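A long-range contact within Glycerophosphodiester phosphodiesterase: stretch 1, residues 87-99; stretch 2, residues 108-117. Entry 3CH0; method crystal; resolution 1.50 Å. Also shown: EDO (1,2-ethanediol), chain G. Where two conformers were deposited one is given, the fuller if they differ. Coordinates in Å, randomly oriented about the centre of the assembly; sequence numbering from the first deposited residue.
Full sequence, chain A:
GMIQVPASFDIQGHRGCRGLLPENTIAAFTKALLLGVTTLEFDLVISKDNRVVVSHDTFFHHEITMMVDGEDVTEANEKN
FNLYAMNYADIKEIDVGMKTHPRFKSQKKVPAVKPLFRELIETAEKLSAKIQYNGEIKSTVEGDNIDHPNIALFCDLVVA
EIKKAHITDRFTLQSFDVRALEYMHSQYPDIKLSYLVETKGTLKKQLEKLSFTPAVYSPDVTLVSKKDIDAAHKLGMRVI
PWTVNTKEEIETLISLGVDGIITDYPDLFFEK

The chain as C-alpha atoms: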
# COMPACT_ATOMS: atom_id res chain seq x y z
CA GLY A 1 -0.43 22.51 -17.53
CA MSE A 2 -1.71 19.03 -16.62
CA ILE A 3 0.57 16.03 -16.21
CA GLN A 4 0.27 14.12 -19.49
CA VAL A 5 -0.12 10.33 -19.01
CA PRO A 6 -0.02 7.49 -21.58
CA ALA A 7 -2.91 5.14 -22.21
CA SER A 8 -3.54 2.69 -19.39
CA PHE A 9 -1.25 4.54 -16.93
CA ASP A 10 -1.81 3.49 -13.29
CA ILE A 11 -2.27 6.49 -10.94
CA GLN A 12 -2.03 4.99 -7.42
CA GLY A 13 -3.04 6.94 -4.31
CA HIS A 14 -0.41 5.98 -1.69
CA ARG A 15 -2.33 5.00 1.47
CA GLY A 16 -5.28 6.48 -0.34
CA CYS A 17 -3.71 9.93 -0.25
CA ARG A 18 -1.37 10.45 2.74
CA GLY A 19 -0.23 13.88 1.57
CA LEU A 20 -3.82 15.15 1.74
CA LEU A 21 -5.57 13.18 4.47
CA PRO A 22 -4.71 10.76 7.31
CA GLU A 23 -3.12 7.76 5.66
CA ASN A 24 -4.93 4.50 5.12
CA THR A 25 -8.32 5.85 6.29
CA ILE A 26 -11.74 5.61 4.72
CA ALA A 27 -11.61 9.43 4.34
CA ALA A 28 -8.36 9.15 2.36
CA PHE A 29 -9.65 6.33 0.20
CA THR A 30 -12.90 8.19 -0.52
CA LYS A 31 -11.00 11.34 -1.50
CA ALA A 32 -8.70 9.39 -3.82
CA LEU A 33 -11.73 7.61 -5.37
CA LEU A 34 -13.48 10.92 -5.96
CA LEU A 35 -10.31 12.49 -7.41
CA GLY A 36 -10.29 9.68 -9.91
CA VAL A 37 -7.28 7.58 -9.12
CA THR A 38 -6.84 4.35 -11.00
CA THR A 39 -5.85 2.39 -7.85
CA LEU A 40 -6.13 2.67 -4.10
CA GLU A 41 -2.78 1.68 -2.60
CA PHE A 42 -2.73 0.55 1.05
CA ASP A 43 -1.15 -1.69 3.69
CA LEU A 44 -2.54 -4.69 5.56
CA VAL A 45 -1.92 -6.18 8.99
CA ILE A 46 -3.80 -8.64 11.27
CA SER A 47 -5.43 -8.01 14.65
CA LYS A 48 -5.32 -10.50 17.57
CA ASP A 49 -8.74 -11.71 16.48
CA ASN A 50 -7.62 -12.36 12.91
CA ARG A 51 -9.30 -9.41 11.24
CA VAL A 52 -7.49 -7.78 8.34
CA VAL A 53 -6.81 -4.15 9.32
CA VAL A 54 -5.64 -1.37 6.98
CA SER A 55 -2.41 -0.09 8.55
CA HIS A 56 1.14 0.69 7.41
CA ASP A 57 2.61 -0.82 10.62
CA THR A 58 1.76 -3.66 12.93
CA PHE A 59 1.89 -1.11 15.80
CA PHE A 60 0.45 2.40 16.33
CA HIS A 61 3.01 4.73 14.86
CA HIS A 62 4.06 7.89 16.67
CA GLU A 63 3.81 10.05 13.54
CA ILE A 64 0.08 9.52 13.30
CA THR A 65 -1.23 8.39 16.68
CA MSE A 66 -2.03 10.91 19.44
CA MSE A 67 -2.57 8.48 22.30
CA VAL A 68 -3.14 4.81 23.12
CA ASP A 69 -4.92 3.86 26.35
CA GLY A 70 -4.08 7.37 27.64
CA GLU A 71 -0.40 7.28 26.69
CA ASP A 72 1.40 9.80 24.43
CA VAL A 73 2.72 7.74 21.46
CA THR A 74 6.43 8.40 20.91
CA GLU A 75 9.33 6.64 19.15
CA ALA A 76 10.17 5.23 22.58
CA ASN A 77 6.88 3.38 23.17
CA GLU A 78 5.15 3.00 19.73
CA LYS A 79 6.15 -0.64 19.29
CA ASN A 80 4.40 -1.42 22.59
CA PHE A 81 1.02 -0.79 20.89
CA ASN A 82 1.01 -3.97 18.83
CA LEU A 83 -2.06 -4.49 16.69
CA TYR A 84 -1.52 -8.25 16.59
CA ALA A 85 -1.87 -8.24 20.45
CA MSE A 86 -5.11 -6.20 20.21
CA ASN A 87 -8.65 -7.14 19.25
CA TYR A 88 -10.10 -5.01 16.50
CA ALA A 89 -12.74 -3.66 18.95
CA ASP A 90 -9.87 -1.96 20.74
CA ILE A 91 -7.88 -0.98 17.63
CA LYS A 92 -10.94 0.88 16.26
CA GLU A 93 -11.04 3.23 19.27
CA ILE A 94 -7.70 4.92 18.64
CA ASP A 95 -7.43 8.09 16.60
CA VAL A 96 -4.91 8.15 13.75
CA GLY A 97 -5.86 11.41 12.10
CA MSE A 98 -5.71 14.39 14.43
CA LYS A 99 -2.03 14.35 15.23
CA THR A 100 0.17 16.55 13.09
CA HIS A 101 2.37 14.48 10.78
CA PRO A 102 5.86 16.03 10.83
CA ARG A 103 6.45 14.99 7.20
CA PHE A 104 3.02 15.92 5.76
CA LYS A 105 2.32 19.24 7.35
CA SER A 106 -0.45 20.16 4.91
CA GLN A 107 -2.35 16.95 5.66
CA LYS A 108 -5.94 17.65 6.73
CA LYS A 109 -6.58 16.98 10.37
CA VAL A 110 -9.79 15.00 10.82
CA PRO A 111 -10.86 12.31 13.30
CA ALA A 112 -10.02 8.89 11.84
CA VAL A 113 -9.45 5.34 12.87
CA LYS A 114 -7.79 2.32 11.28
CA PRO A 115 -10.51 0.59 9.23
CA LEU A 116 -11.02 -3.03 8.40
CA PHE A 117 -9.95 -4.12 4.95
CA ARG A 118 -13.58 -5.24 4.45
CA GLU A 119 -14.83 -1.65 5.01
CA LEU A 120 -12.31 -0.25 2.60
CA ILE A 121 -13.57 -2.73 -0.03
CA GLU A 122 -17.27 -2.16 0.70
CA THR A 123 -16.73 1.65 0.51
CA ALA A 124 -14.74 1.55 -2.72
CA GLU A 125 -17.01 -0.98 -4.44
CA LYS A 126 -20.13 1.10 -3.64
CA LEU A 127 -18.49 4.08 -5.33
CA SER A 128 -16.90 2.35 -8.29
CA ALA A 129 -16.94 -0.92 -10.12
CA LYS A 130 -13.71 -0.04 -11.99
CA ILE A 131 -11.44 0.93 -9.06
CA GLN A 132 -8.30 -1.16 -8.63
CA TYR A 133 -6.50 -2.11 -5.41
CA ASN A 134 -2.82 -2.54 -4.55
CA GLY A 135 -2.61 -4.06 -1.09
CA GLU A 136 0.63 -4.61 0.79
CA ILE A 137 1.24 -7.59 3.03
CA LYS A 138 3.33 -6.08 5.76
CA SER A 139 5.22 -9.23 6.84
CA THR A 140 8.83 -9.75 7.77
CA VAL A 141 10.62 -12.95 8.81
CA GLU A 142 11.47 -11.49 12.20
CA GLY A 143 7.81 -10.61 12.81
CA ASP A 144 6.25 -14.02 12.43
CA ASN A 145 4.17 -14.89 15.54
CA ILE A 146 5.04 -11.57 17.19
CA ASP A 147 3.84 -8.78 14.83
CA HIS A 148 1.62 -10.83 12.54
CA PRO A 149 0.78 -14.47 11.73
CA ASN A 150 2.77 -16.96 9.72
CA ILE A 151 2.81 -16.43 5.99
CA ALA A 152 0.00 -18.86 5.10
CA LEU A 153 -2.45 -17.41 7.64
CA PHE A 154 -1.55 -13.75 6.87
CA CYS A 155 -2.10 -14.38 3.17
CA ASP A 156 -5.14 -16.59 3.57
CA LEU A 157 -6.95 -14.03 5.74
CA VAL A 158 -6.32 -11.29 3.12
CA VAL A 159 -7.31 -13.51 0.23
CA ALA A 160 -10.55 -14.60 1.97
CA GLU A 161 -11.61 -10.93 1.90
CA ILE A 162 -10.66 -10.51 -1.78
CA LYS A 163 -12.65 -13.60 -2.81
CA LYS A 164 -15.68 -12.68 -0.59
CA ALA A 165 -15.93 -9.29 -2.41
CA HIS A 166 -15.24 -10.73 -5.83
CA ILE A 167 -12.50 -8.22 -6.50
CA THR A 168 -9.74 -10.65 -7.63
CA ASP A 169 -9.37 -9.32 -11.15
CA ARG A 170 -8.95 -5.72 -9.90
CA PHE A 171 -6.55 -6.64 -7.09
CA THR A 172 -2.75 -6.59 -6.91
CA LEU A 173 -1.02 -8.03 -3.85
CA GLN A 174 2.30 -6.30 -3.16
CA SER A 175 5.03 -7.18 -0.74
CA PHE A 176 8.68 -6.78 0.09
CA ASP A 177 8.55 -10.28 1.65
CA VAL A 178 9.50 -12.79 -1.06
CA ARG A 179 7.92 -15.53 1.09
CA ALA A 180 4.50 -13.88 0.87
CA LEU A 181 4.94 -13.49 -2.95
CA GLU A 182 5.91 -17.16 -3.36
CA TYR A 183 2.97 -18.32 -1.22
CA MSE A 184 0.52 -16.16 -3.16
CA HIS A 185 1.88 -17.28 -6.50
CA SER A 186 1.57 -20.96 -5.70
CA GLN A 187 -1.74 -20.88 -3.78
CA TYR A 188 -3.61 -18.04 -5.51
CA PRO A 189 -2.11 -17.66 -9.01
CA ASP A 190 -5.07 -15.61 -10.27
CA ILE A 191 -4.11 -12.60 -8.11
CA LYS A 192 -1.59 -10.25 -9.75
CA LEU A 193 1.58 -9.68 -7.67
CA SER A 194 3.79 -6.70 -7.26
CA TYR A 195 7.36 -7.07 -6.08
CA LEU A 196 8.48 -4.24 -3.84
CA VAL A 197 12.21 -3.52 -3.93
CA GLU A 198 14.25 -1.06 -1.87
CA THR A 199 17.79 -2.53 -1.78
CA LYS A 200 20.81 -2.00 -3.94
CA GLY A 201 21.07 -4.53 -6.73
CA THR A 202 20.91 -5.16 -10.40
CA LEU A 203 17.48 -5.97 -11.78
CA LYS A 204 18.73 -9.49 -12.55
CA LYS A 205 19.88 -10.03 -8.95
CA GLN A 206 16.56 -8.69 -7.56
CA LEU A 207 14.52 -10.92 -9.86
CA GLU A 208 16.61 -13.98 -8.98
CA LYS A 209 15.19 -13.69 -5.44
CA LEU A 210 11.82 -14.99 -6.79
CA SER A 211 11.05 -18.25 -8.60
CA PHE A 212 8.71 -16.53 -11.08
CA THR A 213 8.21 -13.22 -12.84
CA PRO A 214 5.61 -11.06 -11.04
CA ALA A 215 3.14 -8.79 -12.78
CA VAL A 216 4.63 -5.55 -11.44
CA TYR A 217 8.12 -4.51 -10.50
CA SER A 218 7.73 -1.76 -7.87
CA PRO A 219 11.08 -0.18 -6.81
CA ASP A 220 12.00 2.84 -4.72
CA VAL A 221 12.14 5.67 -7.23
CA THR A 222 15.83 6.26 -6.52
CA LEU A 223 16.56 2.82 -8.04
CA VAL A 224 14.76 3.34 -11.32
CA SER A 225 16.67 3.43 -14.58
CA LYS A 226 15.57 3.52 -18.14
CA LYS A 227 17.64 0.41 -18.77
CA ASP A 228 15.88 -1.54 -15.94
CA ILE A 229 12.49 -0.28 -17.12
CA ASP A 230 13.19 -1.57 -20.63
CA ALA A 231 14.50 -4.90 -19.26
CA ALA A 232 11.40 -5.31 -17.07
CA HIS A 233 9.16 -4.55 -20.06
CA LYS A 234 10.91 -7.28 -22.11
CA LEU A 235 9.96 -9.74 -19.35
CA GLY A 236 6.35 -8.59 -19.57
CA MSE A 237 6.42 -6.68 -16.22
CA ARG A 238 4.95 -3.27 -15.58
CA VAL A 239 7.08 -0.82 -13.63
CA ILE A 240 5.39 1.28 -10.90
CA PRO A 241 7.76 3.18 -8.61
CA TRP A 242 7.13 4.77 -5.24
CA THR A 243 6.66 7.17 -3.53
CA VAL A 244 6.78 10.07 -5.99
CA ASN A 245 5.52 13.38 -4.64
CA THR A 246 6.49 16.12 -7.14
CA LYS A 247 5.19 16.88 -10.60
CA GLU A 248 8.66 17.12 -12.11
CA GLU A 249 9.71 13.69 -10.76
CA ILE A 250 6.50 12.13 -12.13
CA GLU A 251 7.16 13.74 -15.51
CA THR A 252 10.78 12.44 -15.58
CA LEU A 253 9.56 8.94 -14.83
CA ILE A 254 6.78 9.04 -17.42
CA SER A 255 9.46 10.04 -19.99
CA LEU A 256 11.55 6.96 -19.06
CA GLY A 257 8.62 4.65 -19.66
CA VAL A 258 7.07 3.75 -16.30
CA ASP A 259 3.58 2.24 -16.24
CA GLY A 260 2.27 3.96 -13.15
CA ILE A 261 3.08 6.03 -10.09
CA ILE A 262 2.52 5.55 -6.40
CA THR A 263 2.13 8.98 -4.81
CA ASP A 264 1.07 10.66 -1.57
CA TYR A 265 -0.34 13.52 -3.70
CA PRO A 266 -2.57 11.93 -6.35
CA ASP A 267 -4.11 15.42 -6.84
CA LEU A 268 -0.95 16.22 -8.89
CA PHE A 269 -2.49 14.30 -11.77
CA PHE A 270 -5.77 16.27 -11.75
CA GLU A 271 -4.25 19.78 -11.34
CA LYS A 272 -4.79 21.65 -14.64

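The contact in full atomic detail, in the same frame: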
# COMPACT_ATOMS: atom_id res chain seq x y z
N ASN A 87 -7.46 -6.87 20.02
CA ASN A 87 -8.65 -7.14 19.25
C ASN A 87 -9.07 -5.91 18.45
O ASN A 87 -8.79 -4.78 18.86
CB ASN A 87 -9.82 -7.59 20.15
CG ASN A 87 -9.54 -8.91 20.81
OD1 ASN A 87 -9.09 -9.82 20.15
ND2 ASN A 87 -9.80 -9.02 22.13
N TYR A 88 -9.73 -6.15 17.33
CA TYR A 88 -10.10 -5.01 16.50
C TYR A 88 -11.00 -4.02 17.28
O TYR A 88 -10.91 -2.81 17.06
CB TYR A 88 -10.72 -5.42 15.19
CG TYR A 88 -10.98 -4.21 14.33
CD1 TYR A 88 -9.91 -3.45 13.85
CD2 TYR A 88 -12.27 -3.76 14.07
CE1 TYR A 88 -10.11 -2.28 13.15
CE2 TYR A 88 -12.50 -2.58 13.35
CZ TYR A 88 -11.41 -1.85 12.86
OH TYR A 88 -11.68 -0.70 12.17
N ALA A 89 -11.84 -4.55 18.17
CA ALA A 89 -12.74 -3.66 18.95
C ALA A 89 -11.96 -2.61 19.69
O ALA A 89 -12.45 -1.49 19.87
CB ALA A 89 -13.60 -4.50 19.94
N ASP A 90 -10.73 -2.91 20.09
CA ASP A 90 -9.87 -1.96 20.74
C ASP A 90 -9.07 -1.09 19.77
O ASP A 90 -8.80 0.08 20.07
CB ASP A 90 -8.96 -2.64 21.76
CG ASP A 90 -9.78 -3.41 22.82
OD1 ASP A 90 -10.73 -2.80 23.34
OD2 ASP A 90 -9.53 -4.60 23.05
N ILE A 91 -8.65 -1.69 18.66
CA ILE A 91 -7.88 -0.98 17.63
C ILE A 91 -8.73 0.20 17.11
O ILE A 91 -8.23 1.32 16.95
CB ILE A 91 -7.48 -1.95 16.48
CG1 ILE A 91 -6.40 -2.94 17.00
CG2 ILE A 91 -7.04 -1.16 15.21
CD1 ILE A 91 -6.19 -4.12 16.00
N LYS A 92 -10.02 -0.06 16.94
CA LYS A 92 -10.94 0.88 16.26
C LYS A 92 -11.26 2.13 17.12
O LYS A 92 -11.88 3.09 16.65
CB LYS A 92 -12.21 0.18 15.78
CG LYS A 92 -13.25 -0.08 16.85
CD LYS A 92 -14.46 -0.82 16.27
CE LYS A 92 -15.61 -0.83 17.29
NZ LYS A 92 -16.85 -1.47 16.75
N GLU A 93 -10.83 2.11 18.36
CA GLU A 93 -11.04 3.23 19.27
C GLU A 93 -9.97 4.29 19.29
O GLU A 93 -10.13 5.31 19.97
CB GLU A 93 -11.29 2.72 20.69
CG GLU A 93 -12.53 1.84 20.78
CD GLU A 93 -13.85 2.54 20.33
OE1 GLU A 93 -13.96 3.78 20.50
OE2 GLU A 93 -14.76 1.85 19.81
N ILE A 94 -8.90 4.11 18.51
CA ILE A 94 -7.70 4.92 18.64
C ILE A 94 -7.60 5.85 17.41
O ILE A 94 -7.61 5.40 16.23
CB ILE A 94 -6.46 4.00 18.73
CG1 ILE A 94 -6.53 3.17 20.03
CG2 ILE A 94 -5.20 4.81 18.68
CD1 ILE A 94 -5.60 1.95 20.14
N ASP A 95 -7.54 7.15 17.67
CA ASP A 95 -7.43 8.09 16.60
C ASP A 95 -6.07 8.06 15.93
O ASP A 95 -5.02 8.08 16.62
CB ASP A 95 -7.68 9.50 17.13
CG ASP A 95 -7.65 10.52 16.03
OD1 ASP A 95 -8.74 10.76 15.41
OD2 ASP A 95 -6.58 11.05 15.72
N VAL A 96 -6.10 8.03 14.59
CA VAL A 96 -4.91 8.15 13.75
C VAL A 96 -5.04 9.24 12.70
O VAL A 96 -4.50 9.13 11.58
CB VAL A 96 -4.59 6.78 13.12
CG1 VAL A 96 -4.15 5.78 14.23
CG2 VAL A 96 -5.76 6.30 12.28
N GLY A 97 -5.73 10.32 13.04
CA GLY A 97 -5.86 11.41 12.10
C GLY A 97 -5.64 12.84 12.58
O GLY A 97 -5.36 13.76 11.80
N MSE A 98 -5.80 13.04 13.89
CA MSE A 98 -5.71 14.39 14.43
C MSE A 98 -4.33 14.89 14.79
O MSE A 98 -4.10 16.10 14.97
CB MSE A 98 -6.59 14.50 15.69
CG MSE A 98 -8.04 14.41 15.40
SE MSE A 98 -8.73 15.88 14.25
CE MSE A 98 -8.24 17.44 15.36
N LYS A 99 -3.40 13.96 14.97
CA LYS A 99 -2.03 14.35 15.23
C LYS A 99 -1.33 14.91 14.00
O LYS A 99 -1.40 14.34 12.93
CB LYS A 99 -1.20 13.18 15.77
CG LYS A 99 0.17 13.58 16.31
CD LYS A 99 0.83 12.36 16.95
CE LYS A 99 2.09 12.65 17.74
NZ LYS A 99 2.53 11.41 18.44
N LYS A 108 -4.73 17.20 6.03
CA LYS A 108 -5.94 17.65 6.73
C LYS A 108 -6.14 16.87 8.02
O LYS A 108 -6.16 15.61 8.06
CB LYS A 108 -7.18 17.51 5.83
CG LYS A 108 -8.49 17.72 6.53
CD LYS A 108 -8.73 19.16 6.85
CE LYS A 108 -10.03 19.27 7.65
NZ LYS A 108 -10.50 20.62 7.60
N LYS A 109 -6.36 17.61 9.10
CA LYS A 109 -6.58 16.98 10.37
C LYS A 109 -8.05 16.76 10.58
O LYS A 109 -8.82 17.72 10.72
CB LYS A 109 -5.98 17.82 11.53
CG LYS A 109 -4.53 18.08 11.43
CD LYS A 109 -3.70 16.81 11.69
CE LYS A 109 -3.39 16.08 10.40
NZ LYS A 109 -2.97 14.70 10.63
N VAL A 110 -8.43 15.48 10.62
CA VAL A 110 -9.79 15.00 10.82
C VAL A 110 -9.75 13.75 11.69
O VAL A 110 -8.75 13.00 11.68
CB VAL A 110 -10.53 14.67 9.51
CG1 VAL A 110 -10.77 15.95 8.64
CG2 VAL A 110 -9.76 13.60 8.70
N PRO A 111 -10.77 13.55 12.51
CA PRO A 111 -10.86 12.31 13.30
C PRO A 111 -10.88 11.10 12.36
O PRO A 111 -11.61 11.11 11.35
CB PRO A 111 -12.21 12.43 14.04
CG PRO A 111 -12.46 13.91 14.08
CD PRO A 111 -11.92 14.46 12.76
N ALA A 112 -10.03 10.09 12.64
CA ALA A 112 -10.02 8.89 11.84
C ALA A 112 -9.51 7.75 12.63
O ALA A 112 -8.75 7.97 13.57
CB ALA A 112 -9.15 9.12 10.60
N VAL A 113 -9.95 6.56 12.26
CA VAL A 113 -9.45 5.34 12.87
C VAL A 113 -8.95 4.41 11.79
O VAL A 113 -9.18 4.62 10.62
CB VAL A 113 -10.50 4.67 13.78
CG1 VAL A 113 -10.98 5.71 14.84
CG2 VAL A 113 -11.69 4.11 12.94
N LYS A 114 -8.22 3.37 12.22
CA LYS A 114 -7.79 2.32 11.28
C LYS A 114 -8.95 1.43 10.93
O LYS A 114 -9.54 0.78 11.85
CB LYS A 114 -6.68 1.48 11.93
CG LYS A 114 -5.44 2.25 12.26
CD LYS A 114 -4.33 1.34 12.80
CE LYS A 114 -3.04 2.05 13.07
NZ LYS A 114 -2.24 2.44 11.90
N PRO A 115 -9.33 1.39 9.64
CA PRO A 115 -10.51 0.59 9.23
C PRO A 115 -10.15 -0.87 8.96
O PRO A 115 -9.00 -1.20 8.68
CB PRO A 115 -10.95 1.29 7.94
CG PRO A 115 -9.60 1.73 7.32
CD PRO A 115 -8.71 2.08 8.48
N LEU A 116 -11.16 -1.72 8.94
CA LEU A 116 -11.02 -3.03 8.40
C LEU A 116 -10.85 -2.95 6.88
O LEU A 116 -11.46 -2.12 6.15
CB LEU A 116 -12.26 -3.87 8.70
CG LEU A 116 -12.52 -4.16 10.17
CD1 LEU A 116 -13.95 -4.64 10.37
CD2 LEU A 116 -11.54 -5.20 10.68
N PHE A 117 -10.08 -3.91 6.36
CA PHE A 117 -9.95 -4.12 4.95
C PHE A 117 -11.35 -4.27 4.29
O PHE A 117 -11.65 -3.72 3.24
CB PHE A 117 -9.10 -5.39 4.70
CG PHE A 117 -8.80 -5.76 3.26
CD1 PHE A 117 -8.62 -4.86 2.24
CD2 PHE A 117 -8.60 -7.11 2.96
CE1 PHE A 117 -8.30 -5.31 0.95
CE2 PHE A 117 -8.24 -7.55 1.69
CZ PHE A 117 -8.12 -6.65 0.69
C1 EDO G . -8.86 8.39 20.72
O1 EDO G . -7.55 7.79 20.62
C2 EDO G . -9.28 8.75 22.16
O2 EDO G . -10.71 8.96 22.28
O HOH W 1 -7.42 3.06 14.92

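The two stretches bury 766 Å² between them, although stretch 2 has no regular secondary structure and stretch 1 only a short helix beginning at Tyr88. Backbone polar groups therefore need individual partners, and side chains supply several of them.

Tyr88, with chi1 in the t well (-175°), points its CA-to-CB bond toward stretch 2. The phenol reaches far enough for OH to donate a hydrogen bond to Lys114 O at 2.6 Å, close to the plane of the ring. This leaves one face free for Leu116, whose m, t conformation (-65°, 164°) sets CD2 3.7 Å from the Tyr88 ring centroid, 7° off the normal, a CH-pi contact. Tyrosine suits the site because it offers both a polar tip and an apolar face.

Asp95 organises the middle. Its t rotamer turns the carboxylate toward the backbone that follows: OD2 accepts from Gly97 N (2.9 Å) and Met98 N (2.8 Å), while OD1 accepts from Ala112 N across the interface (3.1 Å). The backbone completes the link, Val96 N donating to Ala112 O at 2.8 Å. Gly97 fits closely against Val110 and Ala112; an ideal CB there would lie 2.2 Å from Val110 O, a clash, and 3.0 Å from Ala112 CB.

Lys109 starts sideways but folds over, chi1 and chi2 both m and chi3 between wells at 92°, so that NZ donates to Gly97 O and Lys99 O, each at 2.8 Å. Its flexible chain lets one ammonium gather two carbonyls. Nearby, selenomethionine Met98 has its CA-to-CB bond pointing away, yet the all-m side chain curls back, placing SE 3.8 Å from Pro111 CD.

Finally, a water accepts from Lys114 N (2.8 Å) and donates to Ile91 O (2.8 Å) and Ile94 O (2.7 Å), bridging the stretches beside the turn.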